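Local coordinates for flavoprotein (Thermotoga maritima, PDB 5V8S) that probably transfers electrons as an FMN-binding oxidoreductase, a flavo-diiron protein whose metallo-beta-lactamase-like part holds a mu-oxo-diiron centre, at residues Glu200-His205 / His240-Lys245; Ile46-Ser51 / Gly183-Pro188; His205-Ile210 / Leu252-Ser257. The protein carries 1 engineered substitution. One frame throughout, in Å; residues are numbered along the deposited sequence.

Contact 1 (Glu200-His205 / His240-Lys245). With FEO (mu-oxo-diiron), chain C.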
loop_
_atom_site.group_PDB
_atom_site.type_symbol
_atom_site.label_atom_id
_atom_site.label_comp_id
_atom_site.label_asym_id
_atom_site.label_seq_id
_atom_site.Cartn_x
_atom_site.Cartn_y
_atom_site.Cartn_z
ATOM N N GLU A 200 -3.039 -14.826 -26.478
ATOM C CA GLU A 200 -1.774 -14.931 -25.753
ATOM C C GLU A 200 -1.506 -13.699 -24.902
ATOM O O GLU A 200 -0.995 -13.819 -23.785
ATOM C CB GLU A 200 -0.617 -15.168 -26.724
ATOM C CG GLU A 200 -0.660 -16.561 -27.325
ATOM C CD GLU A 200 0.409 -16.802 -28.379
ATOM O OE1 GLU A 200 1.478 -16.168 -28.296
ATOM O OE2 GLU A 200 0.178 -17.632 -29.291
ATOM N N ARG A 201 -1.808 -12.502 -25.411
ATOM C CA ARG A 201 -1.656 -11.294 -24.615
ATOM C C ARG A 201 -2.661 -11.247 -23.475
ATOM O O ARG A 201 -2.400 -10.615 -22.456
ATOM C CB ARG A 201 -1.823 -10.103 -25.553
ATOM C CG ARG A 201 -1.965 -8.775 -24.960
ATOM C CD ARG A 201 -2.122 -7.715 -26.067
ATOM N NE ARG A 201 -1.830 -8.220 -27.417
ATOM C CZ ARG A 201 -2.599 -8.008 -28.483
ATOM N NH1 ARG A 201 -3.712 -7.275 -28.392
ATOM N NH2 ARG A 201 -2.243 -8.524 -29.652
ATOM N N TYR A 202 -3.833 -11.868 -23.652
ATOM C CA TYR A 202 -4.923 -11.776 -22.685
ATOM C C TYR A 202 -4.698 -12.668 -21.466
ATOM O O TYR A 202 -5.038 -12.280 -20.344
ATOM C CB TYR A 202 -6.233 -12.135 -23.395
ATOM C CG TYR A 202 -7.459 -12.188 -22.507
ATOM C CD1 TYR A 202 -7.881 -11.078 -21.786
ATOM C CD2 TYR A 202 -8.237 -13.346 -22.426
ATOM C CE1 TYR A 202 -9.004 -11.118 -20.999
ATOM C CE2 TYR A 202 -9.383 -13.393 -21.629
ATOM C CZ TYR A 202 -9.748 -12.270 -20.910
ATOM O OH TYR A 202 -10.887 -12.305 -20.132
ATOM N N LEU A 203 -4.149 -13.863 -21.646
ATOM C CA LEU A 203 -4.140 -14.825 -20.545
ATOM C C LEU A 203 -3.413 -14.328 -19.296
ATOM O O LEU A 203 -3.891 -14.612 -18.182
ATOM C CB LEU A 203 -3.648 -16.196 -21.029
ATOM C CG LEU A 203 -4.709 -16.964 -21.838
ATOM C CD1 LEU A 203 -4.073 -18.157 -22.518
ATOM C CD2 LEU A 203 -5.841 -17.413 -20.952
ATOM N N PRO A 204 -2.297 -13.611 -19.379
ATOM C CA PRO A 204 -1.697 -13.084 -18.142
ATOM C C PRO A 204 -2.630 -12.154 -17.384
ATOM O O PRO A 204 -2.577 -12.100 -16.150
ATOM C CB PRO A 204 -0.432 -12.373 -18.634
ATOM C CG PRO A 204 -0.109 -13.057 -19.933
ATOM C CD PRO A 204 -1.430 -13.398 -20.552
ATOM N N HIS A 205 -3.499 -11.426 -18.090
ATOM C CA HIS A 205 -4.500 -10.607 -17.414
ATOM C C HIS A 205 -5.622 -11.447 -16.811
ATOM O O HIS A 205 -6.276 -10.992 -15.861
ATOM C CB HIS A 205 -5.051 -9.546 -18.359
ATOM C CG HIS A 205 -4.003 -8.604 -18.869
ATOM N ND1 HIS A 205 -3.624 -7.471 -18.179
ATOM C CD2 HIS A 205 -3.234 -8.645 -19.984
ATOM C CE1 HIS A 205 -2.660 -6.858 -18.851
ATOM N NE2 HIS A 205 -2.406 -7.550 -19.949
ATOM N N HIS A 240 -16.603 -10.673 -17.549
ATOM C CA HIS A 240 -15.493 -9.754 -17.761
ATOM C C HIS A 240 -14.556 -10.355 -18.788
ATOM O O HIS A 240 -14.209 -11.528 -18.683
ATOM C CB HIS A 240 -14.683 -9.546 -16.469
ATOM C CG HIS A 240 -15.504 -9.153 -15.279
ATOM N ND1 HIS A 240 -16.151 -7.941 -15.175
ATOM C CD2 HIS A 240 -15.788 -9.828 -14.144
ATOM C CE1 HIS A 240 -16.789 -7.879 -14.020
ATOM N NE2 HIS A 240 -16.577 -9.008 -13.372
ATOM N N GLY A 241 -14.121 -9.535 -19.745
ATOM C CA GLY A 241 -13.117 -9.966 -20.713
ATOM C C GLY A 241 -13.700 -10.694 -21.918
ATOM O O GLY A 241 -14.839 -10.474 -22.330
ATOM N N LEU A 242 -12.876 -11.568 -22.489
ATOM C CA LEU A 242 -13.203 -12.250 -23.728
ATOM C C LEU A 242 -14.267 -13.322 -23.525
ATOM O O LEU A 242 -14.350 -13.975 -22.480
ATOM C CB LEU A 242 -11.952 -12.929 -24.261
ATOM C CG LEU A 242 -10.881 -12.076 -24.945
ATOM C CD1 LEU A 242 -9.914 -13.021 -25.632
ATOM C CD2 LEU A 242 -11.469 -11.067 -25.947
ATOM N N ILE A 243 -15.040 -13.542 -24.593
ATOM C CA ILE A 243 -15.929 -14.688 -24.743
ATOM C C ILE A 243 -15.141 -15.787 -25.433
ATOM O O ILE A 243 -14.316 -15.506 -26.311
ATOM C CB ILE A 243 -17.150 -14.281 -25.584
ATOM C CG1 ILE A 243 -17.976 -13.257 -24.821
ATOM C CG2 ILE A 243 -17.986 -15.487 -26.001
ATOM C CD1 ILE A 243 -18.829 -12.421 -25.719
ATOM N N TRP A 244 -15.396 -17.034 -25.054
ATOM C CA TRP A 244 -14.671 -18.180 -25.599
ATOM C C TRP A 244 -15.638 -19.063 -26.380
ATOM O O TRP A 244 -16.396 -19.839 -25.795
ATOM C CB TRP A 244 -13.964 -18.939 -24.481
ATOM C CG TRP A 244 -12.924 -18.091 -23.805
ATOM C CD1 TRP A 244 -13.138 -17.031 -22.957
ATOM C CD2 TRP A 244 -11.500 -18.207 -23.943
ATOM N NE1 TRP A 244 -11.932 -16.503 -22.558
ATOM C CE2 TRP A 244 -10.915 -17.210 -23.142
ATOM C CE3 TRP A 244 -10.668 -19.075 -24.646
ATOM C CZ2 TRP A 244 -9.532 -17.053 -23.040
ATOM C CZ3 TRP A 244 -9.296 -18.916 -24.550
ATOM C CH2 TRP A 244 -8.743 -17.916 -23.748
ATOM N N LYS A 245 -15.603 -18.924 -27.699
ATOM C CA LYS A 245 -16.404 -19.727 -28.612
ATOM C C LYS A 245 -15.603 -20.777 -29.362
ATOM O O LYS A 245 -16.155 -21.812 -29.738
ATOM C CB LYS A 245 -17.088 -18.807 -29.632
ATOM C CG LYS A 245 -18.255 -18.021 -29.055
ATOM C CD LYS A 245 -18.703 -16.876 -29.973
ATOM C CE LYS A 245 -19.256 -17.366 -31.290
ATOM N NZ LYS A 245 -19.705 -16.219 -32.152
HETATM FE FE1 FEO C . -17.466 -10.557 -8.226
HETATM FE FE2 FEO C . -17.484 -9.343 -11.412
HETATM O O FEO C . -18.040 -9.432 -9.618
HETATM O O HOH W 1 -12.412 -14.487 -20.487
HETATM O O HOH W 2 -15.554 -9.562 -8.699
HETATM O O HOH W 3 -15.344 -9.384 -10.644
#
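Tyr202 reaches out of helix 196-214 and lays one face of its ring against Leu242, in the loop that follows strand 235-238. With CG anti to the backbone N (chi1 176°), the ring leaves the helix toward that loop. Leu242 CG sits over the face, 4.0 Å from the centroid of the Tyr202 ring and 16° off its normal, a CH-pi contact displaced toward the rim. Its CD1 extends the overlap, touching Tyr202 CD2 at 3.6 Å; the two side chains run past one another in opposite senses. Trp244 instead meets the ring at its edge, near the plane: Tyr202 CE2 lies 3.9 Å from Trp244 CZ2. On the far end of the indole, Leu203 CD2 approaches Trp244 CH2 at 4.1 Å, the two side chains crossing obliquely.

The phenol oxygen takes part in two hydrogen bonds, as acceptor and as donor. Leu242 N donates to Tyr202 OH over 3.2 Å, with an N-H...O angle of 147°, and Tyr202 OH gives its own proton to a water 2.7 Å away. That water, in the plane of the ring, also accepts from Trp244 NE1 and donates to Leu242 O. A CB on Gly241 would lie 1.9 Å from Tyr202 OH, a clash.

Next to this packing, His240 turns its ring the other way and binds the second iron through NE2 at 2.2 Å, while its ND1 is hydrogen-bonded to Ser51 O. Asp101, Asp180 and the engineered Asp102 also bind iron of the cluster. The chemistry implies that a buried hydroxyl, an indole N-H and the carbonyl of Leu242 share one water, while the Leu242 N-H goes to the phenol oxygen itself, which ties the helix to the loop directly after an iron ligand.

Contact 2 (Ile46-Ser51 / Gly183-Pro188)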
loop_
_atom_site.group_PDB
_atom_site.type_symbol
_atom_site.label_atom_id
_atom_site.label_comp_id
_atom_site.label_asym_id
_atom_site.label_seq_id
_atom_site.Cartn_x
_atom_site.Cartn_y
_atom_site.Cartn_z
ATOM N N ILE A 46 -5.325 -1.769 -11.982
ATOM C CA ILE A 46 -5.666 -2.272 -13.319
ATOM C C ILE A 46 -5.633 -1.130 -14.330
ATOM O O ILE A 46 -6.676 -0.715 -14.845
ATOM C CB ILE A 46 -7.016 -3.032 -13.335
ATOM C CG1 ILE A 46 -8.168 -2.207 -12.729
ATOM C CG2 ILE A 46 -6.869 -4.339 -12.601
ATOM C CD1 ILE A 46 -9.570 -2.781 -13.141
ATOM N N PRO A 47 -4.454 -0.612 -14.668
ATOM C CA PRO A 47 -4.379 0.376 -15.756
ATOM C C PRO A 47 -4.942 -0.133 -17.077
ATOM O O PRO A 47 -5.311 0.685 -17.936
ATOM C CB PRO A 47 -2.875 0.677 -15.867
ATOM C CG PRO A 47 -2.209 -0.478 -15.207
ATOM C CD PRO A 47 -3.131 -0.962 -14.134
ATOM N N GLU A 48 -5.015 -1.454 -17.267
ATOM C CA GLU A 48 -5.540 -2.018 -18.501
ATOM C C GLU A 48 -7.062 -2.041 -18.551
ATOM O O GLU A 48 -7.621 -2.368 -19.609
ATOM C CB GLU A 48 -5.040 -3.448 -18.674
ATOM C CG GLU A 48 -5.550 -4.445 -17.643
ATOM C CD GLU A 48 -4.640 -4.621 -16.426
ATOM O OE1 GLU A 48 -4.183 -3.607 -15.836
ATOM O OE2 GLU A 48 -4.372 -5.796 -16.073
ATOM N N GLY A 49 -7.746 -1.756 -17.438
ATOM C CA GLY A 49 -9.195 -1.737 -17.428
ATOM C C GLY A 49 -9.821 -3.115 -17.314
ATOM O O GLY A 49 -9.164 -4.158 -17.220
ATOM N N ILE A 50 -11.151 -3.099 -17.346
ATOM C CA ILE A 50 -11.965 -4.301 -17.252
ATOM C C ILE A 50 -13.273 -4.018 -17.966
ATOM O O ILE A 50 -13.763 -2.886 -17.968
ATOM C CB ILE A 50 -12.189 -4.707 -15.779
ATOM C CG1 ILE A 50 -12.792 -6.115 -15.686
ATOM C CG2 ILE A 50 -13.040 -3.654 -15.045
ATOM C CD1 ILE A 50 -13.039 -6.602 -14.250
ATOM N N SER A 51 -13.831 -5.052 -18.601
ATOM C CA SER A 51 -15.143 -4.915 -19.216
ATOM C C SER A 51 -16.210 -5.500 -18.300
ATOM O O SER A 51 -15.934 -6.342 -17.446
ATOM C CB SER A 51 -15.199 -5.589 -20.593
ATOM O OG SER A 51 -15.319 -7.005 -20.504
ATOM N N GLY A 183 -13.582 -14.914 -16.095
ATOM C CA GLY A 183 -13.293 -13.540 -16.427
ATOM C C GLY A 183 -11.807 -13.228 -16.429
ATOM O O GLY A 183 -10.982 -14.020 -16.002
ATOM N N GLY A 184 -11.504 -12.036 -16.922
ATOM C CA GLY A 184 -10.162 -11.490 -16.866
ATOM C C GLY A 184 -10.229 -9.980 -16.947
ATOM O O GLY A 184 -11.244 -9.408 -17.351
ATOM N N TYR A 185 -9.121 -9.334 -16.559
ATOM C CA TYR A 185 -8.942 -7.919 -16.835
ATOM C C TYR A 185 -8.539 -7.743 -18.303
ATOM O O TYR A 185 -8.383 -8.723 -19.037
ATOM C CB TYR A 185 -7.845 -7.343 -15.933
ATOM C CG TYR A 185 -8.109 -7.424 -14.445
ATOM C CD1 TYR A 185 -9.261 -6.882 -13.882
ATOM C CD2 TYR A 185 -7.184 -8.010 -13.595
ATOM C CE1 TYR A 185 -9.474 -6.916 -12.491
ATOM C CE2 TYR A 185 -7.380 -8.053 -12.226
ATOM C CZ TYR A 185 -8.533 -7.511 -11.669
ATOM O OH TYR A 185 -8.744 -7.538 -10.296
ATOM N N LEU A 186 -8.357 -6.477 -18.716
ATOM C CA LEU A 186 -7.957 -6.051 -20.065
ATOM C C LEU A 186 -9.173 -5.722 -20.922
ATOM O O LEU A 186 -10.241 -6.332 -20.776
ATOM C CB LEU A 186 -7.068 -7.088 -20.796
ATOM C CG LEU A 186 -6.369 -6.596 -22.085
ATOM C CD1 LEU A 186 -5.265 -5.603 -21.820
ATOM C CD2 LEU A 186 -5.814 -7.769 -22.896
ATOM N N LEU A 187 -9.005 -4.782 -21.851
ATOM C CA LEU A 187 -10.046 -4.433 -22.806
ATOM C C LEU A 187 -9.608 -4.833 -24.206
ATOM O O LEU A 187 -9.177 -3.975 -24.988
ATOM C CB LEU A 187 -10.298 -2.931 -22.747
ATOM C CG LEU A 187 -10.682 -2.405 -21.364
ATOM C CD1 LEU A 187 -10.734 -0.873 -21.378
ATOM C CD2 LEU A 187 -11.999 -3.027 -20.897
ATOM N N PRO A 188 -9.710 -6.113 -24.562
ATOM C CA PRO A 188 -9.157 -6.567 -25.836
ATOM C C PRO A 188 -9.901 -5.960 -27.009
ATOM O O PRO A 188 -11.080 -5.603 -26.931
ATOM C CB PRO A 188 -9.347 -8.089 -25.785
ATOM C CG PRO A 188 -9.668 -8.411 -24.374
ATOM C CD PRO A 188 -10.328 -7.218 -23.813
HETATM O O HOH W 4 -6.804 -2.725 -22.065
HETATM O O HOH W 5 -12.034 -7.307 -19.010
#
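Ile46 sets its CG2 methyl over the centre of the Tyr185 ring, 3.5 Å from the centroid and only 3° off the normal, a CH-pi contact with the side chains crossing at about a right angle. Ile46 CG1 stands between the backbone N and the carbonyl carbon (chi1 53°), which leaves CG2 beside the N and over the ring. Ile50 adds its CD1, 3.8 Å from Tyr185 CD1.

Glu48 CG likewise takes the place between N and carbonyl carbon (chi1 66°), which puts it 3.6 Å from Leu186 N, while CB meets Leu186 CD1. The chain then bends at chi2, and OE2 lies by Tyr185 CB. Leu187 brings CD2 to 3.3 Å from Ile50 C.

Leu186 N donates to Gly49 O over 2.9 Å. One water joins Glu48 O to Leu187 N; another accepts from Ser51 N and donates to Gly184 O and Leu186 O.

The type I turn Ile46-Gly49 thus leads into strand 50-59 beside the metal site, the Ile50 side chain about 6 Å from the diiron group. From helix 196-214, His205 ND1 hydrogen-bonds and Lys208 NZ salt-bridges to Glu48 OE2, and Thr212 bonds to Tyr185 OH; Asp33 of strand 26-34 touches Leu187.

Contact 3 (His205-Ile210 / Leu252-Ser257)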
loop_
_atom_site.group_PDB
_atom_site.type_symbol
_atom_site.label_atom_id
_atom_site.label_comp_id
_atom_site.label_asym_id
_atom_site.label_seq_id
_atom_site.Cartn_x
_atom_site.Cartn_y
_atom_site.Cartn_z
ATOM N N HIS A 205 -3.499 -11.426 -18.090
ATOM C CA HIS A 205 -4.500 -10.607 -17.414
ATOM C C HIS A 205 -5.622 -11.447 -16.811
ATOM O O HIS A 205 -6.276 -10.992 -15.861
ATOM C CB HIS A 205 -5.051 -9.546 -18.359
ATOM C CG HIS A 205 -4.003 -8.604 -18.869
ATOM N ND1 HIS A 205 -3.624 -7.471 -18.179
ATOM C CD2 HIS A 205 -3.234 -8.645 -19.984
ATOM C CE1 HIS A 205 -2.660 -6.858 -18.851
ATOM N NE2 HIS A 205 -2.406 -7.550 -19.949
ATOM N N VAL A 206 -5.856 -12.652 -17.341
ATOM C CA VAL A 206 -6.741 -13.605 -16.677
ATOM C C VAL A 206 -6.104 -14.083 -15.383
ATOM O O VAL A 206 -6.753 -14.118 -14.337
ATOM C CB VAL A 206 -7.065 -14.782 -17.615
ATOM C CG1 VAL A 206 -7.881 -15.842 -16.874
ATOM C CG2 VAL A 206 -7.805 -14.272 -18.828
ATOM N N THR A 207 -4.809 -14.409 -15.419
ATOM C CA THR A 207 -4.139 -14.830 -14.195
ATOM C C THR A 207 -4.224 -13.742 -13.133
ATOM O O THR A 207 -4.492 -14.025 -11.960
ATOM C CB THR A 207 -2.679 -15.153 -14.488
ATOM O OG1 THR A 207 -2.646 -16.207 -15.455
ATOM C CG2 THR A 207 -1.979 -15.613 -13.216
ATOM N N LYS A 208 -3.985 -12.493 -13.530
ATOM C CA LYS A 208 -4.064 -11.378 -12.590
ATOM C C LYS A 208 -5.444 -11.286 -11.950
ATOM O O LYS A 208 -5.560 -11.064 -10.739
ATOM C CB LYS A 208 -3.726 -10.090 -13.335
ATOM C CG LYS A 208 -3.558 -8.857 -12.468
ATOM C CD LYS A 208 -3.222 -7.674 -13.385
ATOM C CE LYS A 208 -3.136 -6.349 -12.688
ATOM N NZ LYS A 208 -2.786 -5.266 -13.663
ATOM N N TYR A 209 -6.502 -11.443 -12.756
ATOM C CA TYR A 209 -7.877 -11.456 -12.260
ATOM C C TYR A 209 -8.111 -12.622 -11.302
ATOM O O TYR A 209 -8.674 -12.449 -10.214
ATOM C CB TYR A 209 -8.838 -11.534 -13.459
ATOM C CG TYR A 209 -10.281 -11.610 -13.047
ATOM C CD1 TYR A 209 -10.996 -10.455 -12.781
ATOM C CD2 TYR A 209 -10.937 -12.841 -12.919
ATOM C CE1 TYR A 209 -12.326 -10.514 -12.395
ATOM C CE2 TYR A 209 -12.246 -12.899 -12.527
ATOM C CZ TYR A 209 -12.931 -11.728 -12.259
ATOM O OH TYR A 209 -14.247 -11.795 -11.860
ATOM N N ILE A 210 -7.697 -13.827 -11.688
ATOM C CA ILE A 210 -7.892 -14.988 -10.825
ATOM C C ILE A 210 -7.297 -14.743 -9.454
ATOM O O ILE A 210 -7.946 -14.953 -8.425
ATOM C CB ILE A 210 -7.290 -16.257 -11.457
ATOM C CG1 ILE A 210 -8.052 -16.662 -12.704
ATOM C CG2 ILE A 210 -7.310 -17.388 -10.448
ATOM C CD1 ILE A 210 -7.311 -17.708 -13.540
ATOM N N LEU A 252 -10.627 -22.962 -19.342
ATOM C CA LEU A 252 -10.820 -23.764 -18.137
ATOM C C LEU A 252 -9.503 -24.388 -17.677
ATOM O O LEU A 252 -9.208 -24.415 -16.474
ATOM C CB LEU A 252 -11.922 -24.805 -18.362
ATOM C CG LEU A 252 -13.300 -24.148 -18.603
ATOM C CD1 LEU A 252 -14.361 -25.179 -19.022
ATOM C CD2 LEU A 252 -13.800 -23.327 -17.401
ATOM N N ASN A 253 -8.691 -24.888 -18.618
ATOM C CA ASN A 253 -7.395 -25.448 -18.238
ATOM C C ASN A 253 -6.506 -24.382 -17.614
ATOM O O ASN A 253 -5.746 -24.674 -16.691
ATOM C CB ASN A 253 -6.680 -26.066 -19.443
ATOM C CG ASN A 253 -7.361 -27.297 -19.975
ATOM O OD1 ASN A 253 -8.128 -27.962 -19.281
ATOM N ND2 ASN A 253 -7.074 -27.614 -21.218
ATOM N N HIS A 254 -6.574 -23.147 -18.124
ATOM C CA HIS A 254 -5.784 -22.067 -17.543
ATOM C C HIS A 254 -6.226 -21.776 -16.113
ATOM O O HIS A 254 -5.387 -21.628 -15.219
ATOM C CB HIS A 254 -5.883 -20.808 -18.406
ATOM C CG HIS A 254 -4.991 -19.697 -17.955
ATOM N ND1 HIS A 254 -3.641 -19.688 -18.220
ATOM C CD2 HIS A 254 -5.246 -18.575 -17.243
ATOM C CE1 HIS A 254 -3.101 -18.602 -17.694
ATOM N NE2 HIS A 254 -4.052 -17.905 -17.106
ATOM N N TYR A 255 -7.543 -21.714 -15.875
ATOM C CA TYR A 255 -8.039 -21.498 -14.513
ATOM C C TYR A 255 -7.516 -22.585 -13.581
ATOM O O TYR A 255 -7.054 -22.304 -12.477
ATOM C CB TYR A 255 -9.582 -21.465 -14.503
ATOM C CG TYR A 255 -10.139 -20.071 -14.466
ATOM C CD1 TYR A 255 -10.002 -19.217 -15.558
ATOM C CD2 TYR A 255 -10.753 -19.586 -13.323
ATOM C CE1 TYR A 255 -10.467 -17.917 -15.515
ATOM C CE2 TYR A 255 -11.218 -18.291 -13.267
ATOM C CZ TYR A 255 -11.074 -17.457 -14.352
ATOM O OH TYR A 255 -11.541 -16.162 -14.248
ATOM N N VAL A 256 -7.544 -23.837 -14.032
ATOM C CA VAL A 256 -7.084 -24.944 -13.196
ATOM C C VAL A 256 -5.578 -24.866 -12.974
ATOM O O VAL A 256 -5.089 -25.095 -11.858
ATOM C CB VAL A 256 -7.518 -26.286 -13.821
ATOM C CG1 VAL A 256 -6.828 -27.449 -13.128
ATOM C CG2 VAL A 256 -9.007 -26.439 -13.714
ATOM N N SER A 257 -4.817 -24.542 -14.022
ATOM C CA SER A 257 -3.368 -24.425 -13.885
ATOM C C SER A 257 -2.979 -23.339 -12.885
ATOM O O SER A 257 -2.067 -23.526 -12.069
ATOM C CB SER A 257 -2.759 -24.113 -15.251
ATOM O OG SER A 257 -1.365 -23.994 -15.141
#
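Ile210 and Tyr255 make the main apolar contact between helices 196-214 and 248-260. Ile210 CD1 lies over the centre of the Tyr255 ring, 3.6 Å from the centroid and 6° off the normal, a CH-pi contact. Its CG1 lies over the same face, nearer the phenol end, at 3.5 Å from Tyr255 CZ. Val206 adds CG1, which is anti to the backbone N (chi1 175°) and touches Tyr255 CE1 at 3.6 Å. The same methyl also reaches His254 CD2 at 3.8 Å; one branch thus serves two successive aromatic residues of the partner helix.

Among polar contacts, one hydrogen bond crosses the interface: Thr207 OG1 and His254 NE2 are 2.8 Å apart, and either could be the donor. The hydroxyl comes to the edge of the imidazole, near its plane, with the two side chains at about a right angle. Thr207 OG1 has a second, weak bond to Leu203 O, one turn back in its own helix.

Between aromatic residues, Tyr255 OH arrives at the edge of the Tyr209 ring, 3.6 Å from Tyr209 CD2. Tyr255 OH is hydrogen-bonded to Gly183 O, in the loop after strand 175-179. Tyr209 in turn packs edge-to-face with Tyr185, and its side chain comes within about 4 Å of the diiron group.

The local axes pass 10.4 Å apart and cross at -51°. In chemical terms, the interface is mostly methyl-on-ring packing with a single side-chain hydrogen bond, Thr207 to His254, while Tyr255 spans it to satisfy a loop carbonyl close to the aromatic residues beside the metal site.

How the contacts relate
All three contacts are largely buried, and none meets another protein chain. Contacts 1 and 3 both draw on helix 196-214 and overlap at His205, which touches neither partner segment and turns instead to Glu48 of contact 2. Their partners differ: a loop carrying an iron ligand in contact 1, helix 248-260 in contact 3. Contact 2 joins turn to loop and is the most dependent on backbone atoms and bridging waters, whereas contact 3 is almost wholly side-chain packing; contact 1 mixes aromatic packing with a phenol-to-peptide bond and a bridging water. Polar links run between the contacts, and each reaches the diiron group differently: contact 1 by direct ligation, contacts 2 and 3 by side chains lying near it.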